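Local coordinates for globin domain-containing protein (Pseudomonas aeruginosa, PDB 1TU9), which probably binds oxygen through its heme, as expected of a globin, although its physiological role is not established, at residues Met58-Tyr63 with Arg123-Ile128; Leu93-Leu98 with Ala116-Met121. One frame throughout, in Å; residues are numbered along the deposited sequence.

Contact 1: Met58-Tyr63 with Arg123-Ile128. With HEM (protoporphyrin IX containing Fe), chain B.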
loop_
_atom_site.group_PDB
_atom_site.type_symbol
_atom_site.label_atom_id
_atom_site.label_comp_id
_atom_site.label_asym_id
_atom_site.label_seq_id
_atom_site.Cartn_x
_atom_site.Cartn_y
_atom_site.Cartn_z
ATOM N N MET A 58 -2.535 0.952 -7.355
ATOM C CA MET A 58 -3.538 0.872 -8.414
ATOM C C MET A 58 -4.077 -0.548 -8.554
ATOM O O MET A 58 -5.274 -0.732 -8.727
ATOM C CB MET A 58 -3.004 1.386 -9.744
ATOM C CG MET A 58 -2.793 2.875 -9.728
ATOM S SD MET A 58 -2.098 3.546 -11.242
ATOM C CE MET A 58 -3.416 3.262 -12.369
ATOM N N ASN A 59 -3.222 -1.556 -8.459
ATOM C CA ASN A 59 -3.697 -2.939 -8.543
ATOM C C ASN A 59 -4.651 -3.291 -7.401
ATOM O O ASN A 59 -5.640 -3.996 -7.610
ATOM C CB ASN A 59 -2.530 -3.926 -8.628
ATOM C CG ASN A 59 -1.789 -3.842 -9.967
ATOM O OD1 ASN A 59 -2.383 -3.521 -10.996
ATOM N ND2 ASN A 59 -0.496 -4.110 -9.940
ATOM N N LEU A 60 -4.381 -2.785 -6.201
ATOM C CA LEU A 60 -5.270 -3.038 -5.065
ATOM C C LEU A 60 -6.622 -2.342 -5.280
ATOM O O LEU A 60 -7.668 -2.885 -4.923
ATOM C CB LEU A 60 -4.611 -2.616 -3.732
ATOM C CG LEU A 60 -4.481 -3.705 -2.648
ATOM C CD1 LEU A 60 -3.794 -4.913 -3.172
ATOM C CD2 LEU A 60 -3.734 -3.224 -1.421
ATOM N N VAL A 61 -6.605 -1.149 -5.871
ATOM C CA VAL A 61 -7.854 -0.454 -6.193
ATOM C C VAL A 61 -8.627 -1.207 -7.286
ATOM O O VAL A 61 -9.830 -1.393 -7.173
ATOM C CB VAL A 61 -7.606 1.000 -6.584
ATOM C CG1 VAL A 61 -8.898 1.630 -7.078
ATOM C CG2 VAL A 61 -7.026 1.769 -5.390
ATOM N N MET A 62 -7.936 -1.675 -8.315
ATOM C CA MET A 62 -8.611 -2.415 -9.380
ATOM C C MET A 62 -9.264 -3.682 -8.842
ATOM O O MET A 62 -10.395 -3.988 -9.205
ATOM C CB MET A 62 -7.646 -2.734 -10.519
ATOM C CG MET A 62 -7.240 -1.494 -11.312
ATOM S SD MET A 62 -6.409 -1.841 -12.853
ATOM C CE MET A 62 -5.004 -2.480 -12.273
ATOM N N TYR A 63 -8.579 -4.397 -7.956
ATOM C CA TYR A 63 -9.172 -5.554 -7.290
ATOM C C TYR A 63 -10.447 -5.142 -6.547
ATOM O O TYR A 63 -11.492 -5.785 -6.705
ATOM C CB TYR A 63 -8.148 -6.191 -6.345
ATOM C CG TYR A 63 -8.736 -7.239 -5.448
ATOM C CD1 TYR A 63 -9.004 -8.512 -5.920
ATOM C CD2 TYR A 63 -9.037 -6.959 -4.133
ATOM C CE1 TYR A 63 -9.534 -9.486 -5.073
ATOM C CE2 TYR A 63 -9.586 -7.919 -3.298
ATOM C CZ TYR A 63 -9.837 -9.174 -3.778
ATOM O OH TYR A 63 -10.380 -10.142 -2.953
ATOM N N ARG A 123 -8.909 -5.009 1.921
ATOM C CA ARG A 123 -9.400 -6.155 1.161
ATOM C C ARG A 123 -8.290 -6.883 0.468
ATOM O O ARG A 123 -8.212 -8.110 0.516
ATOM C CB ARG A 123 -10.357 -5.717 0.067
ATOM C CG ARG A 123 -11.514 -5.027 0.566
ATOM C CD ARG A 123 -12.198 -4.253 -0.478
ATOM N NE ARG A 123 -13.125 -3.413 0.203
ATOM C CZ ARG A 123 -14.332 -3.140 -0.243
ATOM N NH1 ARG A 123 -14.753 -3.624 -1.397
ATOM N NH2 ARG A 123 -15.111 -2.378 0.475
ATOM N N GLY A 124 -7.445 -6.119 -0.217
ATOM C CA GLY A 124 -6.350 -6.692 -0.967
ATOM C C GLY A 124 -5.257 -7.186 -0.050
ATOM O O GLY A 124 -4.670 -8.239 -0.292
ATOM N N ILE A 125 -4.988 -6.443 1.013
ATOM C CA ILE A 125 -4.004 -6.855 2.018
ATOM C C ILE A 125 -4.385 -8.210 2.588
ATOM O O ILE A 125 -3.526 -9.055 2.813
ATOM C CB ILE A 125 -3.879 -5.797 3.144
ATOM C CG1 ILE A 125 -3.105 -4.564 2.644
ATOM C CG2 ILE A 125 -3.191 -6.364 4.375
ATOM C CD1 ILE A 125 -3.184 -3.366 3.560
ATOM N N ALA A 126 -5.672 -8.439 2.826
ATOM C CA ALA A 126 -6.133 -9.734 3.333
ATOM C C ALA A 126 -5.747 -10.865 2.389
ATOM O O ALA A 126 -5.285 -11.925 2.838
ATOM C CB ALA A 126 -7.636 -9.722 3.541
ATOM N N VAL A 127 -5.909 -10.652 1.094
ATOM C CA VAL A 127 -5.547 -11.666 0.107
ATOM C C VAL A 127 -4.037 -11.938 0.177
ATOM O O VAL A 127 -3.595 -13.092 0.256
ATOM C CB VAL A 127 -5.953 -11.254 -1.316
ATOM C CG1 VAL A 127 -5.474 -12.265 -2.340
ATOM C CG2 VAL A 127 -7.483 -11.072 -1.419
ATOM N N ILE A 128 -3.241 -10.875 0.188
ATOM C CA ILE A 128 -1.792 -11.027 0.194
ATOM C C ILE A 128 -1.346 -11.799 1.430
ATOM O O ILE A 128 -0.580 -12.770 1.314
ATOM C CB ILE A 128 -1.106 -9.653 0.112
ATOM C CG1 ILE A 128 -1.402 -9.018 -1.241
ATOM C CG2 ILE A 128 0.414 -9.798 0.313
ATOM C CD1 ILE A 128 -1.057 -7.555 -1.319
HETATM C CHA HEM B . 8.453 -5.519 -3.860
HETATM C CHB HEM B . 3.786 -3.902 -3.705
HETATM C CHC HEM B . 3.755 -4.674 0.978
HETATM C CHD HEM B . 8.528 -5.366 1.001
HETATM C C1A HEM B . 7.165 -5.097 -4.212
HETATM C C2A HEM B . 6.659 -4.919 -5.566
HETATM C C3A HEM B . 5.404 -4.470 -5.530
HETATM C C4A HEM B . 5.015 -4.334 -4.147
HETATM C CMA HEM B . 4.513 -4.158 -6.755
HETATM C CAA HEM B . 7.459 -5.219 -6.839
HETATM C CBA HEM B . 6.883 -6.478 -7.502
HETATM C CGA HEM B . 6.613 -7.606 -6.525
HETATM O O1A HEM B . 7.584 -8.170 -5.969
HETATM O O2A HEM B . 5.425 -7.969 -6.299
HETATM C C1B HEM B . 3.327 -3.986 -2.425
HETATM C C2B HEM B . 2.000 -3.679 -1.910
HETATM C C3B HEM B . 1.989 -3.904 -0.600
HETATM C C4B HEM B . 3.343 -4.351 -0.267
HETATM C CMB HEM B . 0.818 -3.155 -2.760
HETATM C CAB HEM B . 0.815 -3.699 0.395
HETATM C CBB HEM B . -0.445 -4.037 0.104
HETATM C C1C HEM B . 5.058 -4.846 1.373
HETATM C C2C HEM B . 5.461 -4.850 2.743
HETATM C C3C HEM B . 6.779 -5.009 2.773
HETATM C C4C HEM B . 7.241 -5.134 1.413
HETATM C CMC HEM B . 4.492 -4.688 3.916
HETATM C CAC HEM B . 7.609 -5.083 4.060
HETATM C CBC HEM B . 8.854 -4.638 4.127
HETATM C C1D HEM B . 8.960 -5.504 -0.283
HETATM C C2D HEM B . 10.321 -5.760 -0.631
HETATM C C3D HEM B . 10.343 -5.808 -2.138
HETATM C C4D HEM B . 8.977 -5.564 -2.570
HETATM C CMD HEM B . 11.501 -5.937 0.329
HETATM C CAD HEM B . 11.619 -6.021 -2.960
HETATM C CBD HEM B . 12.433 -4.715 -2.958
HETATM C CGD HEM B . 13.763 -4.893 -3.666
HETATM O O1D HEM B . 14.642 -5.608 -3.118
HETATM O O2D HEM B . 13.956 -4.338 -4.783
HETATM N NA HEM B . 6.121 -4.724 -3.393
HETATM N NB HEM B . 4.128 -4.409 -1.392
HETATM N NC HEM B . 6.159 -5.018 0.565
HETATM N ND HEM B . 8.201 -5.400 -1.431
HETATM FE FE HEM B . 6.215 -4.963 -1.499
HETATM O O HOH W 1 -10.441 -9.661 -0.330
#
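Leu60 and Tyr63 pack on Gly124 and Val127 in a mainly apolar helix-helix contact, where helix 46-64 crosses helix 111-130 beside the heme. The segment axes approach to 9.7 Å at an angle of 102°. The backbones come closest at Gly124, which has no side chain. Leu60 is modelled in two conformers. In one of them CD1 of Leu60 lies 3.8 Å from Gly124 CA. The other branch of that conformer turns to the heme: Leu60 CD2 is 3.7 Å from HEM CBB, the end carbon of a vinyl group. Ile125 CG1 and Ile128 CD1 also touch this carbon.

Tyr63 forms the outer half of the contact. Its CG is anti to the backbone N (chi1 170°), and the ring extends toward helix 111-130. Tyr63 and Val127 meet tip to tip, with Tyr63 OH 3.4 Å from Val127 CG2. The ring also passes Arg123, where Tyr63 CE2 lies 4.1 Å from Arg123 CB. The guanidinium leads away and pairs with Asp119. One water joins the helices on this side. It lies in the plane of the Tyr63 ring, 2.7 Å from Tyr63 OH, and donates to Arg123 O at 2.8 Å. The helical bond to that carbonyl from Val127 N is weak, and the water is a further donor to it. Leu72 of helix 70-78 packs on Leu60, Tyr63 and Val127.

The side chain of Ile128 comes within about 4 Å of that of His79, the axial ligand of the heme iron. The steep crossing of helices E and H, with apolar side chains turned to a porphyrin edge, is part of the globin fold and its heme pocket.

Contact 2: Leu93-Leu98 with Ala116-Met121. With HEM (protoporphyrin IX containing Fe), chain B; PPI (propanoic acid), chain C.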
loop_
_atom_site.group_PDB
_atom_site.type_symbol
_atom_site.label_atom_id
_atom_site.label_comp_id
_atom_site.label_asym_id
_atom_site.label_seq_id
_atom_site.Cartn_x
_atom_site.Cartn_y
_atom_site.Cartn_z
ATOM N N LEU A 93 1.866 -1.779 9.419
ATOM C CA LEU A 93 2.796 -0.651 9.335
ATOM C C LEU A 93 2.752 0.021 7.972
ATOM O O LEU A 93 2.833 1.253 7.878
ATOM C CB LEU A 93 4.215 -1.109 9.659
ATOM C CG LEU A 93 4.437 -1.740 11.034
ATOM C CD1 LEU A 93 5.876 -2.195 11.156
ATOM C CD2 LEU A 93 4.059 -0.784 12.153
ATOM N N TRP A 94 2.601 -0.773 6.920
ATOM C CA TRP A 94 2.438 -0.253 5.567
ATOM C C TRP A 94 1.194 0.628 5.493
ATOM O O TRP A 94 1.231 1.756 4.996
ATOM C CB TRP A 94 2.338 -1.439 4.602
ATOM C CG TRP A 94 2.249 -1.095 3.143
ATOM C CD1 TRP A 94 3.278 -1.036 2.250
ATOM C CD2 TRP A 94 1.064 -0.801 2.385
ATOM N NE1 TRP A 94 2.813 -0.696 1.003
ATOM C CE2 TRP A 94 1.455 -0.538 1.061
ATOM C CE3 TRP A 94 -0.294 -0.708 2.697
ATOM C CZ2 TRP A 94 0.546 -0.207 0.058
ATOM C CZ3 TRP A 94 -1.195 -0.385 1.693
ATOM C CH2 TRP A 94 -0.774 -0.143 0.395
ATOM N N LEU A 95 0.092 0.132 6.031
ATOM C CA LEU A 95 -1.160 0.865 5.953
ATOM C C LEU A 95 -1.103 2.129 6.799
ATOM O O LEU A 95 -1.580 3.185 6.378
ATOM C CB LEU A 95 -2.342 -0.032 6.344
ATOM C CG LEU A 95 -3.729 0.583 6.133
ATOM C CD1 LEU A 95 -3.936 1.019 4.686
ATOM C CD2 LEU A 95 -4.764 -0.459 6.530
ATOM N N ASP A 96 -0.508 2.055 7.979
ATOM C CA ASP A 96 -0.358 3.251 8.800
ATOM C C ASP A 96 0.462 4.327 8.070
ATOM O O ASP A 96 0.133 5.504 8.122
ATOM C CB ASP A 96 0.341 2.954 10.127
ATOM C CG ASP A 96 -0.482 2.138 11.083
ATOM O OD1 ASP A 96 -1.707 2.043 10.933
ATOM O OD2 ASP A 96 0.071 1.578 12.051
ATOM N N ALA A 97 1.535 3.924 7.399
ATOM C CA ALA A 97 2.398 4.865 6.696
ATOM C C ALA A 97 1.646 5.493 5.523
ATOM O O ALA A 97 1.770 6.703 5.260
ATOM C CB ALA A 97 3.659 4.161 6.221
ATOM N N LEU A 98 0.848 4.692 4.838
ATOM C CA LEU A 98 0.018 5.179 3.750
ATOM C C LEU A 98 -0.985 6.209 4.233
ATOM O O LEU A 98 -1.128 7.279 3.631
ATOM C CB LEU A 98 -0.687 4.017 3.048
ATOM C CG LEU A 98 -1.598 4.405 1.876
ATOM C CD1 LEU A 98 -0.859 5.146 0.780
ATOM C CD2 LEU A 98 -2.261 3.155 1.310
ATOM N N ALA A 116 -12.231 4.925 4.081
ATOM C CA ALA A 116 -12.309 4.324 2.760
ATOM C C ALA A 116 -10.967 3.707 2.361
ATOM O O ALA A 116 -10.923 2.604 1.839
ATOM C CB ALA A 116 -12.772 5.347 1.729
ATOM N N TRP A 117 -9.871 4.405 2.634
ATOM C CA TRP A 117 -8.551 3.839 2.365
ATOM C C TRP A 117 -8.338 2.550 3.153
ATOM O O TRP A 117 -7.862 1.561 2.610
ATOM C CB TRP A 117 -7.442 4.837 2.711
ATOM C CG TRP A 117 -7.103 5.800 1.618
ATOM C CD1 TRP A 117 -7.475 7.105 1.513
ATOM C CD2 TRP A 117 -6.304 5.520 0.469
ATOM N NE1 TRP A 117 -6.946 7.653 0.370
ATOM C CE2 TRP A 117 -6.218 6.697 -0.288
ATOM C CE3 TRP A 117 -5.631 4.384 0.009
ATOM C CZ2 TRP A 117 -5.483 6.777 -1.462
ATOM C CZ3 TRP A 117 -4.920 4.454 -1.163
ATOM C CH2 TRP A 117 -4.843 5.650 -1.885
ATOM N N ARG A 118 -8.667 2.558 4.432
ATOM C CA ARG A 118 -8.461 1.368 5.256
ATOM C C ARG A 118 -9.286 0.190 4.763
ATOM O O ARG A 118 -8.804 -0.940 4.713
ATOM C CB ARG A 118 -8.699 1.692 6.737
ATOM C CG ARG A 118 -7.545 2.520 7.299
ATOM C CD ARG A 118 -7.512 2.695 8.807
ATOM N NE ARG A 118 -6.278 3.347 9.240
ATOM C CZ ARG A 118 -5.124 2.716 9.487
ATOM N NH1 ARG A 118 -5.021 1.394 9.386
ATOM N NH2 ARG A 118 -4.063 3.423 9.844
ATOM N N ASP A 119 -10.518 0.459 4.357
ATOM C CA ASP A 119 -11.432 -0.573 3.866
ATOM C C ASP A 119 -10.955 -1.120 2.522
ATOM O O ASP A 119 -10.795 -2.336 2.347
ATOM C CB ASP A 119 -12.822 0.068 3.785
ATOM C CG ASP A 119 -13.915 -0.860 3.354
ATOM O OD1 ASP A 119 -13.682 -2.010 2.896
ATOM O OD2 ASP A 119 -15.082 -0.439 3.402
ATOM N N VAL A 120 -10.690 -0.219 1.581
ATOM C CA VAL A 120 -10.313 -0.609 0.235
ATOM C C VAL A 120 -8.946 -1.303 0.219
ATOM O O VAL A 120 -8.780 -2.339 -0.413
ATOM C CB VAL A 120 -10.363 0.594 -0.738
ATOM C CG1 VAL A 120 -9.725 0.265 -2.081
ATOM C CG2 VAL A 120 -11.813 1.049 -0.911
ATOM N N MET A 121 -7.957 -0.742 0.898
ATOM C CA MET A 121 -6.654 -1.410 0.960
ATOM C C MET A 121 -6.726 -2.711 1.748
ATOM O O MET A 121 -6.067 -3.682 1.380
ATOM C CB MET A 121 -5.588 -0.510 1.579
ATOM C CG MET A 121 -5.309 0.763 0.803
ATOM S SD MET A 121 -4.443 0.496 -0.772
ATOM C CE MET A 121 -5.783 0.594 -1.906
HETATM C CHA HEM B . 8.453 -5.519 -3.860
HETATM C CHB HEM B . 3.786 -3.902 -3.705
HETATM C CHC HEM B . 3.755 -4.674 0.978
HETATM C CHD HEM B . 8.528 -5.366 1.001
HETATM C C1A HEM B . 7.165 -5.097 -4.212
HETATM C C2A HEM B . 6.659 -4.919 -5.566
HETATM C C3A HEM B . 5.404 -4.470 -5.530
HETATM C C4A HEM B . 5.015 -4.334 -4.147
HETATM C CMA HEM B . 4.513 -4.158 -6.755
HETATM C CAA HEM B . 7.459 -5.219 -6.839
HETATM C CBA HEM B . 6.883 -6.478 -7.502
HETATM C CGA HEM B . 6.613 -7.606 -6.525
HETATM O O1A HEM B . 7.584 -8.170 -5.969
HETATM O O2A HEM B . 5.425 -7.969 -6.299
HETATM C C1B HEM B . 3.327 -3.986 -2.425
HETATM C C2B HEM B . 2.000 -3.679 -1.910
HETATM C C3B HEM B . 1.989 -3.904 -0.600
HETATM C C4B HEM B . 3.343 -4.351 -0.267
HETATM C CMB HEM B . 0.818 -3.155 -2.760
HETATM C CAB HEM B . 0.815 -3.699 0.395
HETATM C CBB HEM B . -0.445 -4.037 0.104
HETATM C C1C HEM B . 5.058 -4.846 1.373
HETATM C C2C HEM B . 5.461 -4.850 2.743
HETATM C C3C HEM B . 6.779 -5.009 2.773
HETATM C C4C HEM B . 7.241 -5.134 1.413
HETATM C CMC HEM B . 4.492 -4.688 3.916
HETATM C CAC HEM B . 7.609 -5.083 4.060
HETATM C CBC HEM B . 8.854 -4.638 4.127
HETATM C C1D HEM B . 8.960 -5.504 -0.283
HETATM C C2D HEM B . 10.321 -5.760 -0.631
HETATM C C3D HEM B . 10.343 -5.808 -2.138
HETATM C C4D HEM B . 8.977 -5.564 -2.570
HETATM C CMD HEM B . 11.501 -5.937 0.329
HETATM C CAD HEM B . 11.619 -6.021 -2.960
HETATM C CBD HEM B . 12.433 -4.715 -2.958
HETATM C CGD HEM B . 13.763 -4.893 -3.666
HETATM O O1D HEM B . 14.642 -5.608 -3.118
HETATM O O2D HEM B . 13.956 -4.338 -4.783
HETATM N NA HEM B . 6.121 -4.724 -3.393
HETATM N NB HEM B . 4.128 -4.409 -1.392
HETATM N NC HEM B . 6.159 -5.018 0.565
HETATM N ND HEM B . 8.201 -5.400 -1.431
HETATM FE FE HEM B . 6.215 -4.963 -1.499
HETATM C C1 PPI C . 6.827 -2.212 -1.272
HETATM C C2 PPI C . 5.780 -1.953 -0.255
HETATM C C3 PPI C . 5.900 -0.536 0.120
HETATM O O1 PPI C . 7.003 -3.290 -1.745
HETATM O O2 PPI C . 7.635 -1.211 -1.661
HETATM O O HOH W 2 -2.891 -0.686 9.919
#
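Trp94 has its CG anti to the backbone N (chi1 -176°), and Met121 bends at chi2 (-71°), which places SD at the edge of the Trp94 indole, in its plane. Trp94 CH2 is 3.9 Å from Met121 SD, a Met-aromatic contact. This is part of the packing of helices G and H of the globin fold, helix 90-105 against helix 111-130. The two run roughly antiparallel here, with segment axes 10.8 Å apart at closest.

Trp94 also belongs to the heme pocket. One face of its indole takes the vinyl carbon HEM CAB over its centre, with Trp94 CE2 3.3 Å from HEM CAB. Its pyrrole edge meets the bound propanoic acid, where Trp94 NE1 is 3.2 Å from PPI C3. The acid is held on the iron by its O1, and Phe26 and Phe30 set their rings edge-to-face with the indole.

Leucines fill the middle of the interface. Leu95 CD1 packs on Met121 CB at 3.8 Å. Leu98 crosses Trp117 at about a right angle, and Leu98 CD2 touches Trp117 CE3 at 3.8 Å. The indole N-H of Trp117 turns to Ser12.

The outer side is polar. Arg118 runs extended from CG to NE, past Leu95, whose CD2 lies 3.4 Å from Arg118 NH1. The guanidinium of Arg118 then forms a salt bridge with Asp96. The carboxylate and guanidinium planes are 60° apart, so the pair is not coplanar. A water accepts from Arg118 NH1 and donates to Asp96 OD1, bridging the same two groups. The direct bond, Arg118 NH2 to Asp96 OD1, is 2.9 Å long and reaches that oxygen on its anti side.

Both contacts use helix 111-130, and contact 2 is nested inside the chain loop that contact 1 closes. Each is partly buried, with apolar packing inside and polar atoms at the outer side. Contact 1 joins its helices steeply at a glycine, and its polar link is a single water. Contact 2 runs more nearly antiparallel, buries more surface (324 against 245 Å²) and adds a direct salt bridge. Both reach the same heme vinyl, contact 1 at its end carbon and contact 2 chiefly at the inner one. They also touch each other: Val61 CG2 is 3.9 Å from Met121 CE, and Ile125 CD1 is 4.0 Å from Trp94 CE3.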